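Local coordinates for sugar fermentation stimulation protein homolog (Pyrococcus furiosus, PDB 4DA2) that probably binds DNA, combining an OB-fold domain with a PD-(D/E)xK nuclease-like domain that holds calcium ions in this crystal structure, at residues G74-L83 with H214-I222. The protein carries 1 engineered substitution. Residues are numbered along the deposited sequence; the frame is centred on the assembly and turned at random.
Sequences GKIAIIDTRL and HMELSGEII
I76 and M215 face each other as an antiparallel hydrogen-bonded pair, a single bridge made by two backbone hydrogen bonds: M215 N donates to I76 O (3.1 Å) and I76 N to M215 O (2.8 Å). M215 extends with CG anti to its backbone N (chi1 -177°) and then bends at chi3, which carries CE to within 3.8 Å of CG2 of I76. The CG1 branch of I76 is directed to the type I turn E216-G219, where CG1 meets CD2 of L217 at 3.9 Å. Two residues along the strand, CD1 of I78 touches both CB of M215 and CD1 of I221, its side chain at about a right angle to both. I221 then reaches L83 tip to tip, the CD1 methyls of the two residues only 3.4 Å apart, a tight fit beside M5 of strand 2-6.

On the other side of the I76-M215 bridge, K75, H214 and E216 come together. K75 lies alongside E216, pointing the same way, so that methylenes rather than its ammonium pass the carboxylate: CE of K75 is 3.3 Å from OE2 of E216. The same chain slants past the imidazole, CD of K75 lying 3.9 Å from CD2 of H214. OE2 of E216 accepts from H214 NE2 at 2.7 Å; it lies in the imidazole plane, while the nitrogen meets it from 43° out of the carboxylate plane. R224 binds ND1. Replacing E216 with an alanine would probably leave H214 NE2 without its acceptor and uncover one side of the K75 chain, with the imidazole as its remaining neighbour here. The arrangement joins two domains: strand 75-78, an end strand of the OB-fold sheet, bridges the tip of the 207-215/220-229 beta hairpin in the PD-(D/E)xK-type sheet.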
ATOM      1  N   GLY A  74      -0.887  13.551 -13.738  1.00 23.12           N
ATOM      2  CA  GLY A  74      -2.203  13.606 -14.325  1.00 19.19           C
ATOM      3  C   GLY A  74      -3.180  12.583 -13.774  1.00 28.55           C
ATOM      4  O   GLY A  74      -4.371  12.605 -14.090  1.00 24.84           O
ATOM      5  N   LYS A  75      -2.675  11.682 -12.946  1.00 18.46           N
ATOM      6  CA  LYS A  75      -3.507  10.655 -12.325  1.00 16.18           C
ATOM      7  C   LYS A  75      -3.420  10.923 -10.822  1.00 18.80           C
ATOM      8  O   LYS A  75      -3.015  12.036 -10.391  1.00 16.95           O
ATOM      9  CB  LYS A  75      -2.975   9.232 -12.668  1.00 12.91           C
ATOM     10  CG  LYS A  75      -2.765   8.895 -14.166  1.00 40.40           C
ATOM     11  CD  LYS A  75      -4.076   8.617 -14.895  1.00 29.10           C
ATOM     12  CE  LYS A  75      -3.912   7.907 -16.272  1.00 28.82           C
ATOM     13  NZ  LYS A  75      -3.168   8.723 -17.294  1.00 37.68           N
ATOM     14  N   ILE A  76      -3.743   9.913 -10.014  1.00 13.06           N
ATOM     15  CA  ILE A  76      -3.655  10.044  -8.558  1.00 15.16           C
ATOM     16  C   ILE A  76      -2.831   8.902  -7.945  1.00 16.26           C
ATOM     17  O   ILE A  76      -3.156   7.733  -8.182  1.00 12.34           O
ATOM     18  CB  ILE A  76      -5.046  10.063  -7.923  1.00 16.98           C
ATOM     19  CG1 ILE A  76      -5.833  11.292  -8.432  1.00 15.10           C
ATOM     20  CG2 ILE A  76      -4.916  10.107  -6.385  1.00 13.24           C
ATOM     21  CD1 ILE A  76      -7.365  11.217  -8.206  1.00 20.22           C
ATOM     22  N   ALA A  77      -1.793   9.243  -7.168  1.00 11.16           N
ATOM     23  CA  ALA A  77      -1.044   8.250  -6.374  1.00 12.26           C
ATOM     24  C   ALA A  77      -1.873   7.985  -5.110  1.00 17.39           C
ATOM     25  O   ALA A  77      -2.305   8.921  -4.447  1.00 14.33           O
ATOM     26  CB  ALA A  77       0.298   8.801  -5.991  1.00 14.31           C
ATOM     27  N   ILE A  78      -2.082   6.716  -4.766  1.00 13.88           N
ATOM     28  CA  ILE A  78      -2.908   6.397  -3.603  1.00 12.40           C
ATOM     29  C   ILE A  78      -1.969   6.205  -2.419  1.00 13.90           C
ATOM     30  O   ILE A  78      -1.217   5.207  -2.351  1.00 15.26           O
ATOM     31  CB  ILE A  78      -3.775   5.131  -3.826  1.00 10.16           C
ATOM     32  CG1 ILE A  78      -4.730   5.329  -5.023  1.00 13.53           C
ATOM     33  CG2 ILE A  78      -4.528   4.812  -2.519  1.00 14.53           C
ATOM     34  CD1 ILE A  78      -5.480   4.052  -5.500  1.00 21.56           C
ATOM     35  N   ILE A  79      -2.054   7.124  -1.473  1.00 13.69           N
ATOM     36  CA  ILE A  79      -1.292   6.989  -0.216  1.00  9.37           C
ATOM     37  C   ILE A  79      -1.995   6.270   0.919  1.00 12.28           C
ATOM     38  O   ILE A  79      -1.323   5.790   1.844  1.00 12.24           O
ATOM     39  CB  ILE A  79      -0.786   8.362   0.291  1.00 13.19           C
ATOM     40  CG1 ILE A  79      -1.942   9.252   0.738  1.00 15.52           C
ATOM     41  CG2 ILE A  79       0.102   9.008  -0.782  1.00 18.01           C
ATOM     42  CD1 ILE A  79      -1.610  10.120   1.967  1.00 24.18           C
ATOM     43  N   ASP A  80      -3.331   6.181   0.857  1.00 17.05           N
ATOM     44  CA  ASP A  80      -4.116   5.608   1.952  1.00 22.14           C
ATOM     45  C   ASP A  80      -3.965   4.088   1.956  1.00 20.19           C
ATOM     46  O   ASP A  80      -4.332   3.409   0.986  1.00 11.66           O
ATOM     47  CB  ASP A  80      -5.598   5.997   1.831  1.00 15.60           C
ATOM     48  CG  ASP A  80      -6.430   5.545   3.042  1.00 19.30           C
ATOM     49  OD1 ASP A  80      -6.612   6.344   3.983  1.00 23.27           O
ATOM     50  OD2 ASP A  80      -6.920   4.393   3.032  1.00 16.45           O
ATOM     51  N   THR A  81      -3.431   3.555   3.046  1.00 13.28           N
ATOM     52  CA  THR A  81      -3.167   2.106   3.106  1.00 19.49           C
ATOM     53  C   THR A  81      -4.443   1.263   3.205  1.00 16.01           C
ATOM     54  O   THR A  81      -4.456   0.108   2.760  1.00 13.80           O
ATOM     55  CB  THR A  81      -2.162   1.732   4.219  1.00 17.26           C
ATOM     56  OG1 THR A  81      -2.729   2.048   5.500  1.00 16.23           O
ATOM     57  CG2 THR A  81      -0.836   2.463   4.015  1.00 22.81           C
ATOM     58  N   ARG A  82      -5.504   1.842   3.770  1.00 15.09           N
ATOM     59  CA  ARG A  82      -6.809   1.199   3.798  1.00 14.52           C
ATOM     60  C   ARG A  82      -7.388   1.009   2.395  1.00 13.60           C
ATOM     61  O   ARG A  82      -7.892  -0.091   2.084  1.00 15.43           O
ATOM     62  CB  ARG A  82      -7.814   1.949   4.671  1.00 24.95           C
ATOM     63  CG  ARG A  82      -7.566   1.887   6.146  1.00 30.04           C
ATOM     64  CD  ARG A  82      -8.573   2.779   6.853  1.00 59.41           C
ATOM     65  NE  ARG A  82      -8.472   2.712   8.307  1.00 73.34           N
ATOM     66  CZ  ARG A  82      -8.956   3.635   9.135  1.00 58.79           C
ATOM     67  NH1 ARG A  82      -9.565   4.714   8.653  1.00 62.05           N
ATOM     68  NH2 ARG A  82      -8.823   3.482  10.449  1.00 48.96           N
ATOM     69  N   LEU A  83      -7.296   2.042   1.553  1.00 16.69           N
ATOM     70  CA  LEU A  83      -7.756   1.973   0.192  1.00 17.30           C
ATOM     71  C   LEU A  83      -6.894   0.968  -0.579  1.00 10.90           C
ATOM     72  O   LEU A  83      -7.421   0.155  -1.334  1.00 14.21           O
ATOM     73  CB  LEU A  83      -7.707   3.355  -0.487  1.00 12.81           C
ATOM     74  CG  LEU A  83      -8.251   3.441  -1.911  1.00 13.39           C
ATOM     75  CD1 LEU A  83      -9.586   2.706  -2.116  1.00 15.39           C
ATOM     76  CD2 LEU A  83      -8.384   4.919  -2.367  1.00 10.94           C
ATOM     77  N   HIS A 214      -3.175   2.790  -9.721  1.00 17.88           N
ATOM     78  CA  HIS A 214      -3.398   4.227  -9.590  1.00 12.30           C
ATOM     79  C   HIS A 214      -4.901   4.473  -9.562  1.00 12.21           C
ATOM     80  O   HIS A 214      -5.719   3.549  -9.772  1.00 14.97           O
ATOM     81  CB  HIS A 214      -2.691   5.030 -10.708  1.00 14.61           C
ATOM     82  CG  HIS A 214      -3.281   4.806 -12.065  1.00 19.34           C
ATOM     83  ND1 HIS A 214      -2.795   3.859 -12.943  1.00 15.89           N
ATOM     84  CD2 HIS A 214      -4.341   5.378 -12.681  1.00 17.34           C
ATOM     85  CE1 HIS A 214      -3.524   3.859 -14.046  1.00 18.33           C
ATOM     86  NE2 HIS A 214      -4.471   4.773 -13.915  1.00 14.87           N
ATOM     87  N   MET A 215      -5.277   5.722  -9.280  1.00 12.14           N
ATOM     88  CA  MET A 215      -6.646   6.152  -9.325  1.00 19.19           C
ATOM     89  C   MET A 215      -6.730   7.263 -10.371  1.00  9.53           C
ATOM     90  O   MET A 215      -5.791   8.075 -10.501  1.00 11.94           O
ATOM     91  CB  MET A 215      -7.086   6.648  -7.956  1.00 14.66           C
ATOM     92  CG  MET A 215      -8.571   7.065  -7.900  1.00 14.86           C
ATOM     93  SD  MET A 215      -9.232   7.216  -6.195  1.00 22.29           S
ATOM     94  CE  MET A 215      -8.183   8.439  -5.457  1.00 22.94           C
ATOM     95  N   GLU A 216      -7.796   7.227 -11.163  1.00 15.38           N
ATOM     96  CA  GLU A 216      -8.065   8.263 -12.147  1.00 19.28           C
ATOM     97  C   GLU A 216      -8.820   9.374 -11.446  1.00 15.03           C
ATOM     98  O   GLU A 216      -9.413   9.146 -10.401  1.00 15.11           O
ATOM     99  CB  GLU A 216      -8.933   7.705 -13.264  1.00 14.59           C
ATOM    100  CG  GLU A 216      -8.347   6.457 -13.939  1.00 27.18           C
ATOM    101  CD  GLU A 216      -7.321   6.834 -14.976  1.00 32.68           C
ATOM    102  OE1 GLU A 216      -7.377   7.994 -15.431  1.00 25.21           O
ATOM    103  OE2 GLU A 216      -6.464   5.997 -15.344  1.00 23.90           O
ATOM    104  N   LEU A 217      -8.819  10.560 -12.044  1.00 18.95           N
ATOM    105  CA  LEU A 217      -9.529  11.706 -11.470  1.00 16.51           C
ATOM    106  C   LEU A 217     -11.017  11.434 -11.302  1.00 19.75           C
ATOM    107  O   LEU A 217     -11.654  12.021 -10.425  1.00 26.39           O
ATOM    108  CB  LEU A 217      -9.326  12.965 -12.327  1.00 21.38           C
ATOM    109  CG  LEU A 217      -7.873  13.356 -12.621  1.00 21.09           C
ATOM    110  CD1 LEU A 217      -7.805  14.554 -13.569  1.00 39.61           C
ATOM    111  CD2 LEU A 217      -7.113  13.632 -11.340  1.00 23.49           C
ATOM    112  N   SER A 218     -11.550  10.534 -12.136  1.00 20.36           N
ATOM    113  CA  SER A 218     -12.907  10.011 -12.026  1.00 20.66           C
ATOM    114  C   SER A 218     -13.207   9.188 -10.748  1.00 31.23           C
ATOM    115  O   SER A 218     -14.355   8.890 -10.451  1.00 23.99           O
ATOM    116  CB  SER A 218     -13.204   9.134 -13.251  1.00 23.85           C
ATOM    117  OG  SER A 218     -12.431   7.924 -13.177  1.00 21.35           O
ATOM    118  N   GLY A 219     -12.180   8.798 -10.005  1.00 17.60           N
ATOM    119  CA  GLY A 219     -12.383   7.931  -8.846  1.00 16.71           C
ATOM    120  C   GLY A 219     -12.145   6.460  -9.152  1.00 29.83           C
ATOM    121  O   GLY A 219     -12.097   5.645  -8.229  1.00 14.20           O
ATOM    122  N   GLU A 220     -11.968   6.117 -10.430  1.00 18.47           N
ATOM    123  CA  GLU A 220     -11.748   4.711 -10.813  1.00 23.25           C
ATOM    124  C   GLU A 220     -10.363   4.244 -10.411  1.00 16.51           C
ATOM    125  O   GLU A 220      -9.371   4.924 -10.676  1.00 20.19           O
ATOM    126  CB  GLU A 220     -11.924   4.519 -12.318  1.00 17.95           C
ATOM    127  CG  GLU A 220     -13.377   4.637 -12.750  1.00 29.01           C
ATOM    128  CD  GLU A 220     -13.511   4.828 -14.235  1.00 39.57           C
ATOM    129  OE1 GLU A 220     -13.038   5.876 -14.738  1.00 41.21           O
ATOM    130  OE2 GLU A 220     -14.080   3.931 -14.894  1.00 44.89           O
ATOM    131  N   ILE A 221     -10.302   3.075  -9.783  1.00 17.70           N
ATOM    132  CA  ILE A 221      -9.020   2.523  -9.353  1.00 18.88           C
ATOM    133  C   ILE A 221      -8.597   1.470 -10.374  1.00 21.41           C
ATOM    134  O   ILE A 221      -9.356   0.555 -10.712  1.00 20.85           O
ATOM    135  CB  ILE A 221      -9.063   1.971  -7.911  1.00 18.04           C
ATOM    136  CG1 ILE A 221      -9.188   3.130  -6.902  1.00 23.63           C
ATOM    137  CG2 ILE A 221      -7.808   1.090  -7.601  1.00 17.59           C
ATOM    138  CD1 ILE A 221      -9.061   2.701  -5.457  1.00 19.76           C
ATOM    139  N   ILE A 222      -7.392   1.650 -10.886  1.00 13.91           N
ATOM    140  CA  ILE A 222      -6.904   0.884 -12.035  1.00 20.42           C
ATOM    141  C   ILE A 222      -5.754  -0.039 -11.612  1.00 15.08           C
ATOM    142  O   ILE A 222      -4.764   0.396 -11.013  1.00 15.79           O
ATOM    143  CB  ILE A 222      -6.441   1.843 -13.191  1.00 21.19           C
ATOM    144  CG1 ILE A 222      -7.563   2.816 -13.604  1.00 22.93           C
ATOM    145  CG2 ILE A 222      -5.941   1.061 -14.411  1.00 20.25           C
ATOM    146  CD1 ILE A 222      -8.902   2.137 -13.887  1.00 19.29           C
TER